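Local structure of dipeptidase AC. Metallo peptidase. MEROPS family M19 (Rhodobacter sphaeroides, 3LY0) at residues 44-50 and 318-323; 112-117 and 131-135; 184-190 and 214-220. The protein probably hydrolyses dipeptides as a zinc-dependent dipeptidase of the M19 family, and here holds two zinc ions with a phosphinate dipeptide mimic. All coordinates share one frame; numbering follows the deposited sequence.

Contact 1 (44-50 and 318-323); sequences RMKEGGF and DVTGLP
Val319 sits between Arg44 and Phe50, one methyl toward each. With Val319 CG1 between the backbone N and the carbonyl carbon (chi1 70°), that methyl faces the Arg44 backbone and CG2 is left for Phe50. Val319 CG1 lies 3.4 Å from Arg44 O, in the last turn of helix 42-48. Val319 CG2 is 3.7 Å from Phe50 CB and oblique to the ring. Leu322 CD1 comes to the edge of that ring. Thr320 CG2 rests along the aliphatic part of Arg44, 3.7 Å from Arg44 CG.

The backbones close up at Gly48. Gly48 CA is 4.0 Å from Thr320 CA and makes a CA-H...O contact with Val319 O. A side chain on Gly48 would run into that carbonyl. Leu322 CB meets Gly48 O at 3.4 Å. Gly49 ends the helix in a Schellman motif and bonds to the backbone of Val9. Leu322 touches Val9 too, so the contact packs beside strand 9-11 of the parallel sheet.

The polar groups gather round Asp318. Arg44 NH1 and Asp318 OD2 form a long salt bridge of 3.8 Å, and a water spans them. The stronger partner of Arg44 is Asp41. Within 318-323, Asp318 OD1 takes Thr320 OG1 on its syn lone pair and Thr320 N on its anti lone pair, an Asx turn. A second water links Glu47 O to Thr320 O.

No direct hydrogen bond crosses. Close van der Waals fit joins the two, carbons set against backbone carbonyls, with a long, water-bridged salt bridge beside it.

Contact 2 (112-117 and 131-135); sequences GRFKVC and IVSGI
Phe114 reaches across to the neighbouring strand, and its side chain runs along the backbone from Val132 to Gly134. Phe114 CB starts 4.0 Å from Val132 O. CG stays beside the same oxygen. CG is anti to the backbone N (chi1 174°), which carries the ring along the strand pair. Phe114 CD1 meets Val132 O at 3.4 Å and Val132 CG1 at 3.7 Å, while Val132 CB lies at the ring edge, in plane. CE1 passes Ser133 O and Gly134 N. Phe114 CZ ends 4.0 Å from Gly134 CA. A CB on Gly134 would clash with CZ, so the glycine gives the ring its place. Trp31 and Phe55 meet the same ring edge-to-face, and Leu103 and Met106 of helix 89-109 also pack on it.

Strands 114-116 and 132-139 pair in parallel, and helix 120-129 joins them in a beta-alpha-beta crossover. Four backbone bonds zip the pair. Val132 N gives to Arg113 O, and Lys115 N to Val132 O at 2.8 Å. Gly134 N gives to Lys115 O. Cys117 N gives to Gly134 O, with an N-H...O angle of 165°.

The other face holds Lys115 and Ser133, and near its end Cys117 SG touches Ser133 CB at 3.8 Å. Before the strand, Ile131 CG2 packs on Gly112 O at 3.4 Å.

The sheet here belongs to the TIM-barrel-like fold of the family. Its backbone bonds fix the register, while an aromatic ring ending beside a glycine packs on the face that carries Phe114, Val132 and Val116.

Contact 3 (184-190 and 214-220); sequences PDTGEGL and NEKGFDD
The N-terminus of helix 215-224 is capped by Asn214, and the loop 184-190 wraps over this cap. The zinc ligand His212 is close by in sequence, its side chain about 8 Å from that of Asn214. Asn214 OD1 accepts from Gly217 N at 2.8 Å, the capping bond. Asn214 ND2 gives to Glu188 O at 2.9 Å, with the oxygen in the amide plane but the donor above the carbonyl plane. Asn214 CG sits between the backbone N and the carbonyl carbon (chi1 69°), which places the amide at the helix start, within reach of both partners. With an alanine here both bonds go, and Gly217 N would probably be left without its cap and Glu188 O without this donor.

Next along the helix, Glu215 N gives to Pro184 O at 3.0 Å. Lys216 NZ makes a salt bridge of 2.8 Å to Asp185 OD1 and a weak bond to Gly187 O. A water joins Asp185 OD1, Gly187 O and Lys216 N.

One turn further on, Asp220 OD2 accepts from Leu190 N at 2.8 Å. Asp220 OD1 pairs with Arg223.

The loop has no helix or strand; Asp185 makes an inverse gamma turn. Polar bonds from backbone and side chains pin it to the helix.

In the fold
Contacts 1 and 2 are neighbours. Met45 and Lys46 of 44-50 pack on Val132 of 131-135, and Phe50 begins the strand that pairs with 132-139. Contact 3 lies on the opposite side of the chain's centre, about 35 Å from contact 1 and 34 Å from contact 2 between centres. Contact 2 is the buried one, and pairs two strands of the parallel sheet. Contacts 1 and 3 are partly buried and involve helix ends. Their chemistry differs with place. Regular backbone bonds rule contact 2, close van der Waals fit with bridging water marks contact 1, and mostly side-chain bonds and a salt bridge mark contact 3.

Contact 1 (44-50 and 318-323)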
loop_
_atom_site.group_PDB
_atom_site.type_symbol
_atom_site.label_atom_id
_atom_site.label_comp_id
_atom_site.label_asym_id
_atom_site.label_seq_id
_atom_site.Cartn_x
_atom_site.Cartn_y
_atom_site.Cartn_z
ATOM N N ARG A 44 -6.026 14.108 -12.558
ATOM C CA ARG A 44 -4.588 14.069 -12.315
ATOM C C ARG A 44 -3.989 12.687 -12.570
ATOM O O ARG A 44 -2.837 12.580 -12.991
ATOM C CB ARG A 44 -4.232 14.598 -10.929
ATOM C CG ARG A 44 -4.339 16.111 -10.811
ATOM C CD ARG A 44 -3.796 16.607 -9.481
ATOM N NE ARG A 44 -4.619 16.146 -8.367
ATOM C CZ ARG A 44 -4.275 16.241 -7.084
ATOM N NH1 ARG A 44 -3.102 16.761 -6.740
ATOM N NH2 ARG A 44 -5.096 15.792 -6.144
ATOM N N MET A 45 -4.758 11.626 -12.307
ATOM C CA MET A 45 -4.299 10.286 -12.666
ATOM C C MET A 45 -3.960 10.216 -14.147
ATOM O O MET A 45 -2.932 9.665 -14.535
ATOM C CB MET A 45 -5.371 9.228 -12.358
ATOM C CG MET A 45 -5.568 8.902 -10.874
ATOM S SD MET A 45 -7.007 7.775 -10.642
ATOM C CE MET A 45 -6.948 7.560 -8.833
ATOM N N LYS A 46 -4.840 10.757 -14.988
ATOM C CA LYS A 46 -4.588 10.695 -16.427
ATOM C C LYS A 46 -3.360 11.521 -16.808
ATOM O O LYS A 46 -2.566 11.096 -17.639
ATOM C CB LYS A 46 -5.808 11.135 -17.241
ATOM C CG LYS A 46 -7.090 10.395 -16.888
ATOM C CD LYS A 46 -6.911 8.881 -16.933
ATOM C CE LYS A 46 -6.650 8.376 -18.343
ATOM N NZ LYS A 46 -6.642 6.882 -18.384
ATOM N N GLU A 47 -3.190 12.682 -16.187
ATOM C CA GLU A 47 -2.036 13.529 -16.501
ATOM C C GLU A 47 -0.715 12.899 -16.071
ATOM O O GLU A 47 0.307 13.069 -16.732
ATOM C CB GLU A 47 -2.175 14.924 -15.877
ATOM C CG GLU A 47 -3.388 15.714 -16.364
ATOM C CD GLU A 47 -3.497 15.753 -17.888
ATOM O OE1 GLU A 47 -2.474 15.950 -18.569
ATOM O OE2 GLU A 47 -4.614 15.577 -18.405
ATOM N N GLY A 48 -0.734 12.169 -14.960
ATOM C CA GLY A 48 0.486 11.610 -14.405
ATOM C C GLY A 48 0.841 10.224 -14.899
ATOM O O GLY A 48 1.912 9.715 -14.560
ATOM N N GLY A 49 -0.033 9.618 -15.695
ATOM C CA GLY A 49 0.218 8.289 -16.217
ATOM C C GLY A 49 -0.037 7.187 -15.203
ATOM O O GLY A 49 0.625 6.143 -15.228
ATOM N N PHE A 50 -0.995 7.423 -14.309
ATOM C CA PHE A 50 -1.385 6.433 -13.307
ATOM C C PHE A 50 -2.329 5.456 -13.992
ATOM O O PHE A 50 -3.461 5.812 -14.320
ATOM C CB PHE A 50 -2.067 7.163 -12.140
ATOM C CG PHE A 50 -2.513 6.275 -10.997
ATOM C CD1 PHE A 50 -1.683 6.040 -9.903
ATOM C CD2 PHE A 50 -3.791 5.721 -10.989
ATOM C CE1 PHE A 50 -2.114 5.239 -8.830
ATOM C CE2 PHE A 50 -4.222 4.925 -9.924
ATOM C CZ PHE A 50 -3.381 4.691 -8.843
ATOM N N ASP A 318 2.515 14.931 -5.991
ATOM C CA ASP A 318 1.210 14.303 -6.157
ATOM C C ASP A 318 1.335 13.384 -7.359
ATOM O O ASP A 318 2.439 13.176 -7.863
ATOM C CB ASP A 318 0.124 15.355 -6.373
ATOM C CG ASP A 318 0.481 16.344 -7.463
ATOM O OD1 ASP A 318 0.711 15.910 -8.610
ATOM O OD2 ASP A 318 0.549 17.553 -7.161
ATOM N N VAL A 319 0.220 12.826 -7.819
ATOM C CA VAL A 319 0.291 11.826 -8.880
ATOM C C VAL A 319 0.846 12.393 -10.198
ATOM O O VAL A 319 1.380 11.640 -11.021
ATOM C CB VAL A 319 -1.063 11.116 -9.103
ATOM C CG1 VAL A 319 -2.069 12.063 -9.736
ATOM C CG2 VAL A 319 -0.880 9.872 -9.979
ATOM N N THR A 320 0.752 13.711 -10.392
ATOM C CA THR A 320 1.294 14.302 -11.625
ATOM C C THR A 320 2.821 14.346 -11.599
ATOM O O THR A 320 3.457 14.734 -12.588
ATOM C CB THR A 320 0.738 15.719 -11.924
ATOM O OG1 THR A 320 1.299 16.680 -11.015
ATOM C CG2 THR A 320 -0.780 15.737 -11.855
ATOM N N GLY A 321 3.412 13.960 -10.472
ATOM C CA GLY A 321 4.859 13.901 -10.358
ATOM C C GLY A 321 5.481 12.582 -10.802
ATOM O O GLY A 321 6.703 12.437 -10.782
ATOM N N LEU A 322 4.659 11.610 -11.179
ATOM C CA LEU A 322 5.209 10.330 -11.619
ATOM C C LEU A 322 6.179 10.474 -12.800
ATOM O O LEU A 322 7.207 9.800 -12.835
ATOM C CB LEU A 322 4.099 9.322 -11.924
ATOM C CG LEU A 322 3.335 8.819 -10.693
ATOM C CD1 LEU A 322 2.157 7.941 -11.118
ATOM C CD2 LEU A 322 4.243 8.073 -9.723
ATOM N N PRO A 323 5.865 11.357 -13.765
ATOM C CA PRO A 323 6.840 11.523 -14.852
ATOM C C PRO A 323 8.201 12.050 -14.389
ATOM O O PRO A 323 9.231 11.590 -14.891
ATOM C CB PRO A 323 6.146 12.508 -15.801
ATOM C CG PRO A 323 4.674 12.252 -15.584
ATOM C CD PRO A 323 4.565 11.977 -14.088
HETATM O O HOH W 1 -1.438 18.872 -8.434
HETATM O O HOH W 2 1.952 14.979 -15.195
#

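Contact 2 (112-117 and 131-135)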
loop_
_atom_site.group_PDB
_atom_site.type_symbol
_atom_site.label_atom_id
_atom_site.label_comp_id
_atom_site.label_asym_id
_atom_site.label_seq_id
_atom_site.Cartn_x
_atom_site.Cartn_y
_atom_site.Cartn_z
ATOM N N GLY A 112 -17.052 4.198 -17.173
ATOM C CA GLY A 112 -16.171 3.337 -17.941
ATOM C C GLY A 112 -14.698 3.714 -17.960
ATOM O O GLY A 112 -13.879 2.984 -18.520
ATOM N N ARG A 113 -14.354 4.854 -17.366
ATOM C CA ARG A 113 -12.965 5.318 -17.341
ATOM C C ARG A 113 -12.174 4.758 -16.159
ATOM O O ARG A 113 -10.956 4.946 -16.067
ATOM C CB ARG A 113 -12.926 6.842 -17.310
ATOM C CG ARG A 113 -13.444 7.485 -18.586
ATOM C CD ARG A 113 -13.337 8.988 -18.500
ATOM N NE ARG A 113 -14.280 9.538 -17.535
ATOM C CZ ARG A 113 -14.106 10.697 -16.909
ATOM N NH1 ARG A 113 -13.019 11.418 -17.144
ATOM N NH2 ARG A 113 -15.014 11.131 -16.045
ATOM N N PHE A 114 -12.880 4.070 -15.267
ATOM C CA PHE A 114 -12.271 3.444 -14.097
ATOM C C PHE A 114 -12.975 2.119 -13.905
ATOM O O PHE A 114 -14.193 2.038 -14.063
ATOM C CB PHE A 114 -12.475 4.324 -12.864
ATOM C CG PHE A 114 -12.004 3.695 -11.564
ATOM C CD1 PHE A 114 -10.651 3.519 -11.310
ATOM C CD2 PHE A 114 -12.914 3.306 -10.599
ATOM C CE1 PHE A 114 -10.209 2.963 -10.110
ATOM C CE2 PHE A 114 -12.481 2.748 -9.391
ATOM C CZ PHE A 114 -11.129 2.575 -9.155
ATOM N N LYS A 115 -12.227 1.075 -13.577
ATOM C CA LYS A 115 -12.841 -0.234 -13.370
ATOM C C LYS A 115 -12.249 -0.920 -12.153
ATOM O O LYS A 115 -11.029 -1.026 -12.037
ATOM C CB LYS A 115 -12.641 -1.131 -14.601
ATOM C CG LYS A 115 -13.288 -2.506 -14.456
ATOM C CD LYS A 115 -12.972 -3.424 -15.637
ATOM C CE LYS A 115 -13.467 -4.847 -15.382
ATOM N NZ LYS A 115 -14.941 -4.923 -15.162
ATOM N N VAL A 116 -13.119 -1.402 -11.268
ATOM C CA VAL A 116 -12.700 -2.269 -10.175
ATOM C C VAL A 116 -12.446 -3.656 -10.756
ATOM O O VAL A 116 -13.356 -4.284 -11.299
ATOM C CB VAL A 116 -13.748 -2.316 -9.052
ATOM C CG1 VAL A 116 -13.331 -3.310 -7.977
ATOM C CG2 VAL A 116 -13.934 -0.933 -8.456
ATOM N N CYS A 117 -11.201 -4.108 -10.685
ATOM C CA CYS A 117 -10.814 -5.374 -11.291
ATOM C C CYS A 117 -10.741 -6.501 -10.280
ATOM O O CYS A 117 -10.298 -6.306 -9.140
ATOM C CB CYS A 117 -9.462 -5.241 -11.992
ATOM S SG CYS A 117 -9.445 -4.113 -13.411
ATOM N N ILE A 131 -7.832 2.310 -19.475
ATOM C CA ILE A 131 -8.851 2.495 -18.447
ATOM C C ILE A 131 -8.170 2.338 -17.088
ATOM O O ILE A 131 -7.414 1.396 -16.882
ATOM C CB ILE A 131 -9.956 1.431 -18.570
ATOM C CG1 ILE A 131 -10.617 1.500 -19.954
ATOM C CG2 ILE A 131 -10.970 1.572 -17.439
ATOM C CD1 ILE A 131 -11.556 0.344 -20.236
ATOM N N VAL A 132 -8.401 3.269 -16.169
ATOM C CA VAL A 132 -7.745 3.180 -14.864
ATOM C C VAL A 132 -8.302 1.982 -14.092
ATOM O O VAL A 132 -9.522 1.810 -13.987
ATOM C CB VAL A 132 -7.930 4.472 -14.045
ATOM C CG1 VAL A 132 -7.297 4.320 -12.664
ATOM C CG2 VAL A 132 -7.297 5.657 -14.772
ATOM N N SER A 133 -7.403 1.145 -13.583
ATOM C CA SER A 133 -7.807 -0.046 -12.845
ATOM C C SER A 133 -7.734 0.173 -11.337
ATOM O O SER A 133 -6.915 0.954 -10.833
ATOM C CB SER A 133 -6.948 -1.246 -13.246
ATOM O OG SER A 133 -5.566 -0.965 -13.055
ATOM N N GLY A 134 -8.600 -0.531 -10.619
ATOM C CA GLY A 134 -8.582 -0.484 -9.168
ATOM C C GLY A 134 -8.710 -1.868 -8.579
ATOM O O GLY A 134 -9.567 -2.639 -9.000
ATOM N N ILE A 135 -7.868 -2.180 -7.599
ATOM C CA ILE A 135 -8.021 -3.399 -6.811
ATOM C C ILE A 135 -8.547 -3.015 -5.433
ATOM O O ILE A 135 -7.967 -2.160 -4.758
ATOM C CB ILE A 135 -6.682 -4.143 -6.655
ATOM C CG1 ILE A 135 -6.128 -4.557 -8.022
ATOM C CG2 ILE A 135 -6.838 -5.362 -5.732
ATOM C CD1 ILE A 135 -4.747 -5.175 -7.958
#

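Contact 3 (184-190 and 214-220)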
loop_
_atom_site.group_PDB
_atom_site.type_symbol
_atom_site.label_atom_id
_atom_site.label_comp_id
_atom_site.label_asym_id
_atom_site.label_seq_id
_atom_site.Cartn_x
_atom_site.Cartn_y
_atom_site.Cartn_z
ATOM N N PRO A 184 11.719 -3.785 13.282
ATOM C CA PRO A 184 10.318 -4.172 13.069
ATOM C C PRO A 184 9.845 -5.236 14.063
ATOM O O PRO A 184 8.670 -5.588 14.062
ATOM C CB PRO A 184 10.316 -4.765 11.655
ATOM C CG PRO A 184 11.641 -4.509 11.081
ATOM C CD PRO A 184 12.602 -4.247 12.203
ATOM N N ASP A 185 10.737 -5.749 14.904
ATOM C CA ASP A 185 10.352 -6.772 15.880
ATOM C C ASP A 185 9.797 -6.108 17.130
ATOM O O ASP A 185 10.465 -6.020 18.162
ATOM C CB ASP A 185 11.554 -7.663 16.210
ATOM C CG ASP A 185 11.180 -8.874 17.038
ATOM O OD1 ASP A 185 9.975 -9.114 17.259
ATOM O OD2 ASP A 185 12.105 -9.595 17.474
ATOM N N THR A 186 8.552 -5.654 17.030
ATOM C CA THR A 186 7.958 -4.790 18.041
ATOM C C THR A 186 6.925 -5.467 18.934
ATOM O O THR A 186 6.440 -4.862 19.896
ATOM C CB THR A 186 7.305 -3.570 17.383
ATOM O OG1 THR A 186 6.330 -4.019 16.427
ATOM C CG2 THR A 186 8.344 -2.737 16.666
ATOM N N GLY A 187 6.580 -6.711 18.616
ATOM C CA GLY A 187 5.577 -7.418 19.400
ATOM C C GLY A 187 5.292 -8.852 18.997
ATOM O O GLY A 187 6.086 -9.502 18.308
ATOM N N GLU A 188 4.133 -9.347 19.428
ATOM C CA GLU A 188 3.774 -10.743 19.233
ATOM C C GLU A 188 3.368 -11.058 17.800
ATOM O O GLU A 188 2.995 -10.166 17.033
ATOM C CB GLU A 188 2.630 -11.131 20.171
ATOM C CG GLU A 188 2.960 -10.998 21.646
ATOM C CD GLU A 188 1.776 -11.322 22.542
ATOM O OE1 GLU A 188 1.940 -11.271 23.779
ATOM O OE2 GLU A 188 0.681 -11.628 22.013
ATOM N N GLY A 189 3.442 -12.334 17.443
ATOM C CA GLY A 189 3.061 -12.776 16.118
ATOM C C GLY A 189 1.565 -12.948 15.931
ATOM O O GLY A 189 0.763 -12.392 16.686
ATOM N N LEU A 190 1.202 -13.710 14.908
ATOM C CA LEU A 190 -0.195 -13.947 14.587
ATOM C C LEU A 190 -0.885 -14.708 15.703
ATOM O O LEU A 190 -0.274 -15.543 16.382
ATOM C CB LEU A 190 -0.334 -14.754 13.300
ATOM C CG LEU A 190 0.207 -14.094 12.034
ATOM C CD1 LEU A 190 -0.091 -14.965 10.837
ATOM C CD2 LEU A 190 -0.378 -12.687 11.866
ATOM N N ASN A 214 4.245 -6.683 12.098
ATOM C CA ASN A 214 5.530 -6.734 12.781
ATOM C C ASN A 214 6.339 -7.962 12.357
ATOM O O ASN A 214 5.882 -8.793 11.568
ATOM C CB ASN A 214 5.361 -6.613 14.302
ATOM C CG ASN A 214 4.700 -7.833 14.942
ATOM O OD1 ASN A 214 4.645 -8.926 14.363
ATOM N ND2 ASN A 214 4.208 -7.641 16.173
ATOM N N GLU A 215 7.563 -8.058 12.858
ATOM C CA GLU A 215 8.480 -9.065 12.342
ATOM C C GLU A 215 8.044 -10.491 12.693
ATOM O O GLU A 215 8.170 -11.417 11.883
ATOM C CB GLU A 215 9.906 -8.799 12.831
ATOM C CG GLU A 215 10.946 -9.649 12.112
ATOM C CD GLU A 215 12.374 -9.190 12.334
ATOM O OE1 GLU A 215 12.582 -8.110 12.910
ATOM O OE2 GLU A 215 13.288 -9.919 11.904
ATOM N N LYS A 216 7.518 -10.673 13.898
ATOM C CA LYS A 216 7.058 -12.005 14.279
ATOM C C LYS A 216 5.863 -12.422 13.431
ATOM O O LYS A 216 5.780 -13.570 13.002
ATOM C CB LYS A 216 6.731 -12.094 15.771
ATOM C CG LYS A 216 7.971 -12.033 16.657
ATOM C CD LYS A 216 7.628 -12.296 18.121
ATOM C CE LYS A 216 8.836 -12.077 19.035
ATOM N NZ LYS A 216 9.040 -10.639 19.388
ATOM N N GLY A 217 4.958 -11.483 13.167
ATOM C CA GLY A 217 3.811 -11.785 12.323
ATOM C C GLY A 217 4.271 -12.092 10.907
ATOM O O GLY A 217 3.761 -13.009 10.253
ATOM N N PHE A 218 5.253 -11.319 10.438
ATOM C CA PHE A 218 5.851 -11.540 9.130
ATOM C C PHE A 218 6.418 -12.960 9.041
ATOM O O PHE A 218 6.190 -13.675 8.068
ATOM C CB PHE A 218 6.950 -10.492 8.904
ATOM C CG PHE A 218 7.738 -10.678 7.634
ATOM C CD1 PHE A 218 7.490 -9.886 6.525
ATOM C CD2 PHE A 218 8.744 -11.638 7.561
ATOM C CE1 PHE A 218 8.234 -10.049 5.352
ATOM C CE2 PHE A 218 9.487 -11.809 6.394
ATOM C CZ PHE A 218 9.229 -11.022 5.293
ATOM N N ASP A 219 7.163 -13.366 10.066
ATOM C CA ASP A 219 7.729 -14.713 10.076
ATOM C C ASP A 219 6.643 -15.790 10.009
ATOM O O ASP A 219 6.818 -16.815 9.353
ATOM C CB ASP A 219 8.603 -14.925 11.316
ATOM C CG ASP A 219 9.917 -14.163 11.252
ATOM O OD1 ASP A 219 10.316 -13.727 10.151
ATOM O OD2 ASP A 219 10.554 -14.005 12.311
ATOM N N ASP A 220 5.533 -15.553 10.698
ATOM C CA ASP A 220 4.400 -16.472 10.682
ATOM C C ASP A 220 3.814 -16.602 9.278
ATOM O O ASP A 220 3.565 -17.702 8.792
ATOM C CB ASP A 220 3.324 -16.014 11.670
ATOM C CG ASP A 220 3.716 -16.252 13.120
ATOM O OD1 ASP A 220 4.613 -17.092 13.382
ATOM O OD2 ASP A 220 3.132 -15.593 14.005
HETATM O O HOH W 3 7.532 -8.686 16.115
HETATM O O HOH W 4 3.835 -4.849 17.294
HETATM O O HOH W 5 1.564 -17.735 15.163
#